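Local coordinates for protein genome packaging NTPase B204 (Sulfolobus turreted icosahedral virus 2, PDB 4KFU) that probably hydrolyses nucleotides as a P-loop ATPase of the FtsK-HerA superfamily, powering the packaging of viral DNA into the capsid, at residues S15-L20 with S136-Y141; I37-N42 with Y106-Y111; N163-I168 with K179-K184; S48-F53 with I101-Y106. All coordinates share one frame; numbering follows the deposited sequence.

Contact 1: residues S15-L20 with S136-Y141; sequences SGKSYL and STQRVY. With MG (magnesium ion), chain K; ACP (phosphomethylphosphonic acid adenylate ester), chain E.
Lys17 of the P-loop (Walker A motif) meets Gln138, just past the end of strand 131-137, beside the phosphates of the ATP analogue AMPPCP. Among the side-chain hydrogen bonds, Lys17 NZ donates to Gln138 OE1 at 3.2 Å, approaching from above the carbonyl plane, 37° out of it. Lys17 NZ also gives a shorter bond, 2.6 Å, to AMPPCP O2B and another to the Gly11 carbonyl, so three oxygens grip it. The lysine chain runs extended as far as CE and then turns at its last torsion (chi4 -72°), which swings NZ to the phosphate.

Van der Waals contact comes from the aliphatic part: Lys17 CD lies 3.3 Å from Ser136 OG, a hydroxyl held by Asp103, and Lys17 CE passes beside Thr137 O.

Backbone amides add to the phosphate cradle, Gly16 N reaching O3A, Ser18 N reaching O1B and Tyr19 N reaching O2A. Metal bonds complete the site: magnesium has six ligands, namely AMPPCP O2G and O1B, three waters and Ser18 OG at 2.2 Å. Beyond the phosphates, the Tyr19 ring packs one face against the adenine, with C5 of the base 3.4 Å above the ring plane and offset toward its rim.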
# COMPACT_ATOMS: atom_id res chain seq x y z
N SER A 15 12.74 7.76 -2.29
CA SER A 15 13.18 7.05 -1.07
C SER A 15 13.43 5.56 -1.29
O SER A 15 14.26 4.97 -0.59
CB SER A 15 12.16 7.21 0.06
OG SER A 15 10.91 6.66 -0.31
N GLY A 16 12.70 4.95 -2.22
CA GLY A 16 12.84 3.53 -2.47
C GLY A 16 11.61 2.72 -2.13
O GLY A 16 11.67 1.49 -2.13
N LYS A 17 10.49 3.38 -1.83
CA LYS A 17 9.28 2.64 -1.44
C LYS A 17 8.67 1.80 -2.58
O LYS A 17 8.23 0.68 -2.35
CB LYS A 17 8.23 3.58 -0.84
CG LYS A 17 7.61 4.57 -1.81
CD LYS A 17 6.75 5.60 -1.09
CE LYS A 17 6.28 6.71 -2.02
NZ LYS A 17 7.42 7.63 -2.39
N SER A 18 8.63 2.34 -3.80
CA SER A 18 8.11 1.58 -4.93
C SER A 18 9.08 0.47 -5.30
O SER A 18 8.66 -0.60 -5.76
CB SER A 18 7.87 2.47 -6.14
OG SER A 18 6.69 3.23 -5.97
N TYR A 19 10.36 0.73 -5.10
CA TYR A 19 11.40 -0.28 -5.34
C TYR A 19 11.17 -1.46 -4.41
O TYR A 19 11.30 -2.62 -4.82
CB TYR A 19 12.77 0.34 -5.08
CG TYR A 19 13.95 -0.46 -5.61
CD1 TYR A 19 14.41 -0.28 -6.91
CD2 TYR A 19 14.61 -1.39 -4.80
CE1 TYR A 19 15.49 -1.00 -7.40
CE2 TYR A 19 15.69 -2.11 -5.28
CZ TYR A 19 16.12 -1.92 -6.58
OH TYR A 19 17.19 -2.63 -7.05
N LEU A 20 10.83 -1.17 -3.16
CA LEU A 20 10.43 -2.19 -2.19
C LEU A 20 9.24 -3.03 -2.69
O LEU A 20 9.22 -4.25 -2.56
CB LEU A 20 10.07 -1.51 -0.87
CG LEU A 20 10.23 -2.31 0.42
CD1 LEU A 20 11.63 -2.88 0.52
CD2 LEU A 20 9.93 -1.42 1.63
N SER A 136 0.84 2.96 -0.22
CA SER A 136 2.09 3.70 -0.32
C SER A 136 1.82 5.19 -0.43
O SER A 136 0.93 5.61 -1.18
CB SER A 136 2.86 3.20 -1.55
OG SER A 136 3.91 4.07 -1.88
N THR A 137 2.58 6.00 0.30
CA THR A 137 2.44 7.45 0.21
C THR A 137 3.74 8.16 0.51
O THR A 137 4.68 7.53 1.01
CB THR A 137 1.35 7.99 1.15
OG1 THR A 137 0.92 9.28 0.69
CG2 THR A 137 1.87 8.08 2.60
N GLN A 138 3.80 9.46 0.23
CA GLN A 138 5.06 10.20 0.31
C GLN A 138 5.32 10.81 1.69
O GLN A 138 6.43 10.75 2.19
CB GLN A 138 5.11 11.29 -0.77
CG GLN A 138 4.74 10.79 -2.17
CD GLN A 138 5.76 11.12 -3.25
OE1 GLN A 138 6.32 10.22 -3.89
NE2 GLN A 138 5.98 12.42 -3.47
N ARG A 139 4.29 11.41 2.29
CA ARG A 139 4.41 11.99 3.63
C ARG A 139 3.41 11.30 4.55
O ARG A 139 2.32 10.93 4.11
CB ARG A 139 4.13 13.51 3.61
CG ARG A 139 4.94 14.32 2.58
CD ARG A 139 6.22 14.90 3.16
NE ARG A 139 7.01 15.63 2.15
CZ ARG A 139 7.36 16.92 2.24
NH1 ARG A 139 7.01 17.65 3.28
NH2 ARG A 139 8.09 17.47 1.26
N VAL A 140 3.76 11.12 5.83
CA VAL A 140 2.85 10.40 6.75
C VAL A 140 1.50 11.10 6.84
O VAL A 140 0.45 10.45 6.88
CB VAL A 140 3.48 10.23 8.17
CG1 VAL A 140 3.78 11.57 8.77
CG2 VAL A 140 2.55 9.48 9.10
N TYR A 141 1.53 12.43 6.81
CA TYR A 141 0.31 13.21 6.97
C TYR A 141 -0.58 13.30 5.71
O TYR A 141 -1.61 13.98 5.72
CB TYR A 141 0.63 14.60 7.55
CG TYR A 141 1.67 15.39 6.77
CD1 TYR A 141 1.39 15.88 5.49
CD2 TYR A 141 2.92 15.69 7.32
CE1 TYR A 141 2.33 16.61 4.78
CE2 TYR A 141 3.86 16.42 6.62
CZ TYR A 141 3.55 16.88 5.35
OH TYR A 141 4.48 17.62 4.64
MG MG K . 6.98 5.32 -6.42
PG ACP E . 8.24 8.09 -7.10
O1G ACP E . 7.76 9.32 -6.19
O2G ACP E . 7.12 6.94 -7.00
O3G ACP E . 8.40 8.54 -8.51
PB ACP E . 9.68 6.34 -5.11
O1B ACP E . 8.54 5.23 -5.34
O2B ACP E . 9.47 7.10 -3.87
C3B ACP E . 9.84 7.48 -6.51
PA ACP E . 11.50 4.34 -5.96
O1A ACP E . 10.85 4.54 -7.31
O2A ACP E . 11.25 3.08 -5.16
O3A ACP E . 11.10 5.57 -4.99
O5' ACP E . 13.10 4.42 -6.14
C5' ACP E . 13.78 5.50 -6.78
C4' ACP E . 15.16 5.00 -7.20
O4' ACP E . 16.02 4.66 -6.10
C3' ACP E . 15.06 3.74 -8.06
O3' ACP E . 15.25 4.08 -9.44
C2' ACP E . 16.18 2.84 -7.62
O2' ACP E . 17.14 2.84 -8.67
C1' ACP E . 16.79 3.48 -6.38
N9 ACP E . 16.66 2.50 -5.27
C8 ACP E . 15.58 2.37 -4.47
N7 ACP E . 15.77 1.38 -3.55
C5 ACP E . 16.99 0.85 -3.77
C6 ACP E . 17.81 -0.22 -3.17
N6 ACP E . 17.37 -0.97 -2.13
N1 ACP E . 19.03 -0.45 -3.71
C2 ACP E . 19.49 0.28 -4.75
N3 ACP E . 18.80 1.27 -5.34
C4 ACP E . 17.56 1.60 -4.90
O HOH W 1 5.39 5.56 -5.09
O HOH W 2 5.31 5.24 -7.69
O HOH W 3 8.16 4.84 -8.06

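Contact 2: residues I37-N42 with Y106-Y111; sequences IIDDHN and YYHFKY. With ZN (zinc ion), chain L.
A zinc site joins the end of strand 35-40 to the loop that follows strand 98-102: Asp39 and His41 come from the first, His108 from the second, and Asp73 supplies the remaining ligand. Asp39 grips the ion with both oxygens, OD1 at 2.4 Å and OD2 at 2.3 Å, its carboxylate held out by a first torsion that sets CG anti to the backbone N (chi1 176°). His41 NE2 binds zinc at 2.1 Å and His108 NE2 at 2.0 Å.

Asp39 and His108 reach in from opposite directions, and carboxylate and imidazole lie nearly coplanar, 21° apart. Asp39 OD2 sits at the edge of the His108 ring, 3.0 Å from NE2, the two brought together by the shared metal.

Tyr107 adds the apolar part. Its CD2 stands 3.5 Å above one face of the His41 ring, toward the rim, with the rings oblique to each other, and Tyr107 CB covers one face of His108. On the far side of the His41 ring from the metal, ND1 is hydrogen-bonded to Glu104 OE1, which helps fix the rotation of the imidazole. Two histidines and two aspartates round one ion, with one aspartate bidentate, make a mononuclear His2Asp2 zinc site.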
# COMPACT_ATOMS: atom_id res chain seq x y z
N ILE A 37 -3.59 -7.29 -7.34
CA ILE A 37 -4.20 -6.28 -8.18
C ILE A 37 -3.49 -4.96 -7.87
O ILE A 37 -3.43 -4.54 -6.70
CB ILE A 37 -5.70 -6.11 -7.85
CG1 ILE A 37 -6.42 -7.46 -7.94
CG2 ILE A 37 -6.35 -5.08 -8.76
CD1 ILE A 37 -7.83 -7.44 -7.38
N ILE A 38 -2.95 -4.30 -8.90
CA ILE A 38 -2.29 -3.02 -8.67
C ILE A 38 -3.10 -1.83 -9.19
O ILE A 38 -3.37 -1.72 -10.41
CB ILE A 38 -0.89 -2.97 -9.33
CG1 ILE A 38 -0.04 -4.17 -8.88
CG2 ILE A 38 -0.19 -1.66 -9.00
CD1 ILE A 38 1.32 -4.26 -9.59
N ASP A 39 -3.46 -0.93 -8.28
CA ASP A 39 -4.13 0.33 -8.60
C ASP A 39 -3.03 1.36 -8.87
O ASP A 39 -2.40 1.87 -7.94
CB ASP A 39 -5.03 0.74 -7.43
CG ASP A 39 -5.69 2.11 -7.61
OD1 ASP A 39 -5.79 2.62 -8.75
OD2 ASP A 39 -6.14 2.70 -6.60
N ASP A 40 -2.80 1.64 -10.16
CA ASP A 40 -1.64 2.43 -10.63
C ASP A 40 -2.09 3.83 -11.09
O ASP A 40 -3.00 3.96 -11.92
CB ASP A 40 -0.99 1.68 -11.80
CG ASP A 40 0.40 2.20 -12.17
OD1 ASP A 40 0.77 3.34 -11.82
OD2 ASP A 40 1.14 1.45 -12.85
N HIS A 41 -1.44 4.87 -10.58
CA HIS A 41 -1.84 6.23 -10.91
C HIS A 41 -0.82 6.98 -11.77
O HIS A 41 -1.07 8.12 -12.19
CB HIS A 41 -2.13 7.01 -9.63
CG HIS A 41 -3.13 6.33 -8.73
ND1 HIS A 41 -2.74 5.53 -7.68
CD2 HIS A 41 -4.48 6.29 -8.77
CE1 HIS A 41 -3.82 5.05 -7.08
NE2 HIS A 41 -4.89 5.49 -7.74
N ASN A 42 0.31 6.34 -12.04
CA ASN A 42 1.43 7.00 -12.71
C ASN A 42 1.65 6.55 -14.15
O ASN A 42 2.08 5.42 -14.40
CB ASN A 42 2.72 6.75 -11.93
CG ASN A 42 2.84 7.62 -10.70
OD1 ASN A 42 1.92 8.37 -10.37
ND2 ASN A 42 3.97 7.51 -10.01
N TYR A 106 -2.78 8.32 -1.53
CA TYR A 106 -3.47 9.54 -1.08
C TYR A 106 -4.66 9.89 -1.97
O TYR A 106 -5.49 10.72 -1.61
CB TYR A 106 -2.52 10.73 -0.98
CG TYR A 106 -1.77 11.02 -2.25
CD1 TYR A 106 -2.34 11.77 -3.27
CD2 TYR A 106 -0.48 10.54 -2.44
CE1 TYR A 106 -1.65 12.04 -4.45
CE2 TYR A 106 0.23 10.79 -3.60
CZ TYR A 106 -0.36 11.54 -4.60
OH TYR A 106 0.36 11.78 -5.76
N TYR A 107 -4.74 9.29 -3.15
CA TYR A 107 -5.91 9.55 -3.99
C TYR A 107 -7.19 9.03 -3.38
O TYR A 107 -8.25 9.62 -3.57
CB TYR A 107 -5.72 8.96 -5.38
CG TYR A 107 -4.72 9.72 -6.19
CD1 TYR A 107 -4.95 11.06 -6.53
CD2 TYR A 107 -3.53 9.13 -6.58
CE1 TYR A 107 -4.01 11.78 -7.26
CE2 TYR A 107 -2.59 9.84 -7.31
CZ TYR A 107 -2.83 11.16 -7.65
OH TYR A 107 -1.89 11.86 -8.37
N HIS A 108 -7.10 7.92 -2.64
CA HIS A 108 -8.30 7.25 -2.13
C HIS A 108 -8.41 7.28 -0.61
O HIS A 108 -9.49 7.03 -0.06
CB HIS A 108 -8.30 5.79 -2.61
CG HIS A 108 -8.25 5.65 -4.10
ND1 HIS A 108 -9.07 6.38 -4.93
CD2 HIS A 108 -7.50 4.86 -4.89
CE1 HIS A 108 -8.80 6.05 -6.19
NE2 HIS A 108 -7.86 5.13 -6.19
N PHE A 109 -7.30 7.55 0.06
CA PHE A 109 -7.26 7.52 1.52
C PHE A 109 -6.74 8.84 2.10
O PHE A 109 -6.06 8.86 3.14
CB PHE A 109 -6.35 6.38 1.99
CG PHE A 109 -6.86 5.00 1.64
CD1 PHE A 109 -6.66 4.46 0.37
CD2 PHE A 109 -7.49 4.21 2.60
CE1 PHE A 109 -7.10 3.19 0.06
CE2 PHE A 109 -7.93 2.93 2.30
CZ PHE A 109 -7.74 2.42 1.02
N LYS A 110 -7.05 9.94 1.43
CA LYS A 110 -6.48 11.23 1.78
C LYS A 110 -6.89 11.69 3.18
O LYS A 110 -8.02 11.47 3.61
CB LYS A 110 -6.90 12.27 0.74
CG LYS A 110 -5.93 13.42 0.62
CD LYS A 110 -6.53 14.62 -0.11
CE LYS A 110 -5.61 15.84 0.03
NZ LYS A 110 -6.12 17.06 -0.67
N TYR A 111 -5.97 12.31 3.91
CA TYR A 111 -6.32 12.99 5.16
C TYR A 111 -7.53 13.91 4.94
O TYR A 111 -7.57 14.68 3.98
CB TYR A 111 -5.13 13.82 5.65
CG TYR A 111 -5.33 14.53 6.98
CD1 TYR A 111 -6.02 13.92 8.03
CD2 TYR A 111 -4.82 15.81 7.19
CE1 TYR A 111 -6.20 14.56 9.23
CE2 TYR A 111 -4.99 16.46 8.41
CZ TYR A 111 -5.68 15.84 9.42
OH TYR A 111 -5.86 16.48 10.63
ZN ZN L . -6.74 4.55 -7.76

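Contact 3: residues N163-I168 with K179-K184; sequences NELRWI and KVKTLK. With ACP (phosphomethylphosphonic acid adenylate ester), chain F.
Leu165 turns its forked end to Val180 and Lys181 together: CD2 meets Val180 CG1 and also Lys181 CG, while CD1 lies on the lysine chain. The closest approach is Leu165 CD2 to Val180 CG1, at 3.6 Å, the two side chains meeting at a slant. Leu165 CD1 is 3.9 Å from Lys181 CD, and here leucine and lysine cross at about a right angle. The bend at chi3 (69°) keeps Lys181 CE as near Leu165 CD1 as CD is.

Val180 presents one methyl to both helix residues. Its CG1, lodged between the backbone N and the carbonyl carbon (chi1 77°), also receives Ile168 CD1, the extended arm of that isoleucine, at a looser 4.1 Å. Leu165 and Ile168 stand one turn apart on helix 162-171, so the valine methyl packs against a single face of that helix.

The contact joins helix 162-171 to the loop that follows the next short helix, 174-179, and leads to strand 188-192. Ile168 and Val180 both rest on Met156 of strand 153-156, which seats both on the central sheet, while the carbonyl of Lys181 accepts a hydrogen bond from Arg160 NE.

No polar bond links 163-168 to 179-184. At its far end the second segment binds a second AMPPCP molecule: the Leu183 carbonyl O accepts from adenine N6 at 3.0 Å in a fairly straight bond (155° at the hydrogen), and Lys184 NZ makes a weak hydrogen bond to O1A of the alpha phosphate, 3.2 Å away.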
# COMPACT_ATOMS: atom_id res chain seq x y z
N ASN A 163 6.37 18.06 11.34
CA ASN A 163 4.98 17.60 11.31
C ASN A 163 4.87 16.09 11.10
O ASN A 163 4.01 15.42 11.68
CB ASN A 163 4.14 18.35 10.26
CG ASN A 163 2.64 18.25 10.54
OD1 ASN A 163 2.21 18.18 11.71
ND2 ASN A 163 1.82 18.24 9.49
N GLU A 164 5.76 15.55 10.27
CA GLU A 164 5.80 14.11 10.09
C GLU A 164 6.16 13.39 11.38
O GLU A 164 5.56 12.39 11.71
CB GLU A 164 6.81 13.72 9.01
CG GLU A 164 6.33 13.96 7.60
CD GLU A 164 7.10 13.11 6.57
OE1 GLU A 164 8.13 13.59 6.07
OE2 GLU A 164 6.66 11.97 6.25
N LEU A 165 7.18 13.89 12.09
CA LEU A 165 7.61 13.26 13.34
C LEU A 165 6.49 13.29 14.38
O LEU A 165 6.32 12.34 15.15
CB LEU A 165 8.87 13.97 13.87
CG LEU A 165 10.10 13.88 12.97
CD1 LEU A 165 11.30 14.63 13.55
CD2 LEU A 165 10.43 12.40 12.73
N ARG A 166 5.72 14.37 14.40
CA ARG A 166 4.61 14.51 15.34
C ARG A 166 3.49 13.51 15.02
O ARG A 166 2.86 12.96 15.93
CB ARG A 166 4.05 15.93 15.30
CG ARG A 166 2.92 16.18 16.28
CD ARG A 166 2.35 17.60 16.16
NE ARG A 166 1.86 17.90 14.82
CZ ARG A 166 0.68 17.52 14.34
NH1 ARG A 166 -0.15 16.81 15.10
NH2 ARG A 166 0.32 17.85 13.11
N TRP A 167 3.22 13.32 13.73
CA TRP A 167 2.21 12.35 13.30
C TRP A 167 2.65 10.95 13.66
O TRP A 167 1.86 10.13 14.13
CB TRP A 167 2.03 12.43 11.78
CG TRP A 167 0.95 13.32 11.35
CD1 TRP A 167 0.86 14.67 11.54
CD2 TRP A 167 -0.24 12.94 10.64
NE1 TRP A 167 -0.30 15.15 10.98
CE2 TRP A 167 -0.99 14.11 10.42
CE3 TRP A 167 -0.72 11.72 10.15
CZ2 TRP A 167 -2.21 14.10 9.75
CZ3 TRP A 167 -1.93 11.71 9.49
CH2 TRP A 167 -2.66 12.89 9.29
N ILE A 168 3.91 10.65 13.38
CA ILE A 168 4.45 9.34 13.68
C ILE A 168 4.33 9.07 15.19
O ILE A 168 3.87 7.99 15.59
CB ILE A 168 5.92 9.22 13.20
CG1 ILE A 168 5.99 9.30 11.66
CG2 ILE A 168 6.55 7.92 13.67
CD1 ILE A 168 7.44 9.37 11.12
N LYS A 179 13.60 6.93 15.68
CA LYS A 179 14.50 6.11 14.88
C LYS A 179 14.47 6.44 13.38
O LYS A 179 15.43 6.17 12.65
CB LYS A 179 14.21 4.62 15.11
CG LYS A 179 14.46 4.13 16.56
CD LYS A 179 15.90 4.35 17.00
CE LYS A 179 16.19 3.75 18.40
NZ LYS A 179 16.14 4.76 19.51
N VAL A 180 13.38 7.04 12.91
CA VAL A 180 13.25 7.38 11.49
C VAL A 180 14.24 8.49 11.09
O VAL A 180 14.63 8.61 9.90
CB VAL A 180 11.79 7.76 11.15
CG1 VAL A 180 11.46 9.18 11.62
CG2 VAL A 180 11.53 7.63 9.67
N LYS A 181 14.68 9.27 12.08
CA LYS A 181 15.50 10.46 11.86
C LYS A 181 16.92 10.13 11.40
O LYS A 181 17.59 10.97 10.79
CB LYS A 181 15.58 11.31 13.14
CG LYS A 181 14.24 11.78 13.66
CD LYS A 181 14.41 12.65 14.91
CE LYS A 181 15.05 13.98 14.56
NZ LYS A 181 15.07 14.94 15.72
N THR A 182 17.38 8.92 11.68
CA THR A 182 18.76 8.57 11.40
C THR A 182 18.94 7.52 10.30
O THR A 182 20.05 7.03 10.06
CB THR A 182 19.47 8.11 12.70
OG1 THR A 182 18.70 7.08 13.31
CG2 THR A 182 19.61 9.29 13.67
N LEU A 183 17.86 7.19 9.60
CA LEU A 183 17.95 6.17 8.55
C LEU A 183 18.79 6.67 7.37
O LEU A 183 18.58 7.79 6.88
CB LEU A 183 16.56 5.81 8.04
CG LEU A 183 15.59 5.22 9.05
CD1 LEU A 183 14.17 5.26 8.48
CD2 LEU A 183 16.00 3.79 9.38
N LYS A 184 19.70 5.82 6.90
CA LYS A 184 20.49 6.15 5.72
C LYS A 184 19.75 5.79 4.43
O LYS A 184 18.63 5.26 4.47
CB LYS A 184 21.87 5.47 5.78
CG LYS A 184 22.76 6.05 6.87
CD LYS A 184 22.62 7.57 6.93
CE LYS A 184 23.40 8.17 8.11
NZ LYS A 184 23.01 9.60 8.37
PA ACP F . 26.79 9.92 5.71
O1A ACP F . 25.80 9.81 6.85
O2A ACP F . 28.09 10.67 5.94
O3A ACP F . 27.15 8.44 5.17
O5' ACP F . 26.02 10.58 4.46
C5' ACP F . 26.73 11.02 3.29
C4' ACP F . 25.70 11.49 2.27
O4' ACP F . 24.57 10.60 2.27
C3' ACP F . 25.17 12.87 2.62
O3' ACP F . 25.16 13.67 1.43
C2' ACP F . 23.72 12.65 2.99
O2' ACP F . 22.94 13.76 2.57
C1' ACP F . 23.37 11.38 2.24
N9 ACP F . 22.26 10.69 2.93
C8 ACP F . 22.22 10.38 4.24
N7 ACP F . 21.05 9.77 4.56
C5 ACP F . 20.32 9.70 3.43
C6 ACP F . 18.99 9.18 3.07
N6 ACP F . 18.21 8.60 4.02
N1 ACP F . 18.59 9.30 1.78
C2 ACP F . 19.37 9.88 0.84
N3 ACP F . 20.60 10.37 1.10
C4 ACP F . 21.11 10.31 2.36

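Contact 4: residues S48-F53 with I101-Y106; sequences SEYSKF and IIDEAY
Strand 98-102 runs out into the acidic pair Asp103-Glu104, which by sequence and position fits the Walker B motif, and the type I turn starting at Ser48 brings Tyr50 and Glu49 up against it. Tyr50 OH donates to Asp103 OD2. The modelled separation of 2.4 Å is very short and its exact value doubtful, but the approach is clear: the oxygen lies in the plane of the phenol at its edge, with Tyr50 CE2 also 3.2 Å from OD2, and ring and carboxylate are turned 48° apart.

Asp103 is gripped at both oxygens. OD2 also accepts from Ser18 OG, the P-loop ligand of magnesium, while OD1 takes Ser136 OG and, on its anti lone pair, the backbone N of Glu104 at 3.1 Å. The aspartate thus positions a first-shell metal ligand from the second shell.

Glu49 and Glu104 face each other through carboxylates 32° apart, Glu49 OE1 and Glu104 OE2 standing 3.8 Å from one another. Two waters bridge these oxygens, one of them a magnesium ligand placed 2.9 Å from Glu104 OE2. Glu49 reaches over on an extended chain, with CG anti to the backbone N (chi1 171°), and its OE2 is salt-bridged to Lys22. An acidic pair of Walker B type at the end of a strand, beside the metal and its waters and bonded to the P-loop serine, is typical of P-loop NTPases.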
# COMPACT_ATOMS: atom_id res chain seq x y z
N SER A 48 1.94 2.43 -17.94
CA SER A 48 2.02 3.00 -16.60
C SER A 48 3.15 2.36 -15.82
O SER A 48 3.74 1.37 -16.26
CB SER A 48 0.69 2.85 -15.86
OG SER A 48 0.37 1.48 -15.68
N GLU A 49 3.45 2.91 -14.65
CA GLU A 49 4.64 2.51 -13.90
C GLU A 49 4.73 1.00 -13.70
O GLU A 49 5.81 0.40 -13.84
CB GLU A 49 4.72 3.22 -12.55
CG GLU A 49 5.82 2.64 -11.65
CD GLU A 49 6.12 3.50 -10.44
OE1 GLU A 49 5.25 4.33 -10.05
OE2 GLU A 49 7.22 3.35 -9.87
N TYR A 50 3.60 0.37 -13.42
CA TYR A 50 3.62 -1.06 -13.11
C TYR A 50 3.19 -1.97 -14.27
O TYR A 50 2.94 -3.16 -14.06
CB TYR A 50 2.74 -1.34 -11.88
CG TYR A 50 3.35 -0.87 -10.57
CD1 TYR A 50 4.14 -1.72 -9.80
CD2 TYR A 50 3.13 0.42 -10.10
CE1 TYR A 50 4.70 -1.29 -8.58
CE2 TYR A 50 3.68 0.86 -8.89
CZ TYR A 50 4.46 -0.00 -8.14
OH TYR A 50 5.01 0.44 -6.94
N SER A 51 3.12 -1.43 -15.49
CA SER A 51 2.68 -2.20 -16.67
C SER A 51 3.35 -3.56 -16.83
O SER A 51 2.73 -4.53 -17.25
CB SER A 51 2.86 -1.38 -17.96
OG SER A 51 1.84 -0.41 -18.07
N LYS A 52 4.63 -3.66 -16.48
CA LYS A 52 5.35 -4.91 -16.64
C LYS A 52 4.96 -5.99 -15.63
O LYS A 52 5.33 -7.16 -15.78
CB LYS A 52 6.86 -4.65 -16.58
N PHE A 53 4.22 -5.61 -14.59
CA PHE A 53 3.98 -6.51 -13.46
C PHE A 53 2.68 -7.32 -13.49
O PHE A 53 2.39 -8.05 -12.54
CB PHE A 53 4.10 -5.74 -12.14
CG PHE A 53 5.49 -5.27 -11.86
CD1 PHE A 53 6.38 -6.09 -11.19
CD2 PHE A 53 5.92 -4.03 -12.30
CE1 PHE A 53 7.68 -5.67 -10.93
CE2 PHE A 53 7.22 -3.59 -12.06
CZ PHE A 53 8.10 -4.42 -11.37
N ILE A 101 -2.71 -3.72 -4.17
CA ILE A 101 -1.60 -2.78 -4.07
C ILE A 101 -1.96 -1.41 -4.63
O ILE A 101 -2.33 -1.28 -5.80
CB ILE A 101 -0.36 -3.29 -4.82
CG1 ILE A 101 -0.04 -4.73 -4.40
CG2 ILE A 101 0.84 -2.36 -4.59
CD1 ILE A 101 1.27 -5.28 -4.99
N ILE A 102 -1.84 -0.39 -3.78
CA ILE A 102 -2.25 0.95 -4.15
C ILE A 102 -1.09 1.91 -3.99
O ILE A 102 -0.80 2.38 -2.89
CB ILE A 102 -3.42 1.44 -3.29
CG1 ILE A 102 -4.51 0.36 -3.23
CG2 ILE A 102 -4.02 2.75 -3.86
CD1 ILE A 102 -5.81 0.87 -2.72
N ASP A 103 -0.40 2.19 -5.09
CA ASP A 103 0.66 3.20 -5.05
C ASP A 103 -0.00 4.57 -5.14
O ASP A 103 -1.13 4.68 -5.65
CB ASP A 103 1.69 2.99 -6.16
CG ASP A 103 3.13 3.18 -5.66
OD1 ASP A 103 3.33 3.98 -4.71
OD2 ASP A 103 4.06 2.52 -6.20
N GLU A 104 0.66 5.59 -4.60
CA GLU A 104 0.06 6.92 -4.48
C GLU A 104 -1.31 6.85 -3.80
O GLU A 104 -2.31 7.38 -4.31
CB GLU A 104 -0.06 7.58 -5.87
CG GLU A 104 1.25 7.59 -6.70
CD GLU A 104 1.42 6.36 -7.62
OE1 GLU A 104 0.40 5.70 -7.98
OE2 GLU A 104 2.58 6.04 -7.99
N ALA A 105 -1.37 6.18 -2.64
CA ALA A 105 -2.64 5.91 -1.98
C ALA A 105 -3.39 7.14 -1.47
O ALA A 105 -4.53 7.02 -1.03
CB ALA A 105 -2.48 4.89 -0.86
N TYR A 106 -2.78 8.32 -1.53
CA TYR A 106 -3.47 9.54 -1.08
C TYR A 106 -4.66 9.89 -1.97
O TYR A 106 -5.49 10.72 -1.61
CB TYR A 106 -2.52 10.73 -0.98
CG TYR A 106 -1.77 11.02 -2.25
CD1 TYR A 106 -2.34 11.77 -3.27
CD2 TYR A 106 -0.48 10.54 -2.44
CE1 TYR A 106 -1.65 12.04 -4.45
CE2 TYR A 106 0.23 10.79 -3.60
CZ TYR A 106 -0.36 11.54 -4.60
OH TYR A 106 0.36 11.78 -5.76
O HOH W 2 5.31 5.24 -7.69
O HOH W 4 2.57 3.85 -9.34

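Overall arrangement
Contacts 1, 2 and 4 crowd round neighbouring strands of one sheet and form a continuous polar network. Contact 4 joins contact 1 through Asp103 and a shared magnesium-bound water, their centres about 12 Å apart. It joins contact 2, with centres about 8 Å apart, through Tyr106, which both contain, and through the hydrogen bond from Tyr50 N to Asp40 OD2. The zinc ligand His41 has its side chain about 10 Å from the magnesium. Contact 3 lies farther out, its centre about 25 Å from that of contact 4, beside a second nucleotide. It still touches contact 1 where Glu164 OE2 meets Val140 N at 3.1 Å, and contact 2 where Trp167 packs on Tyr111.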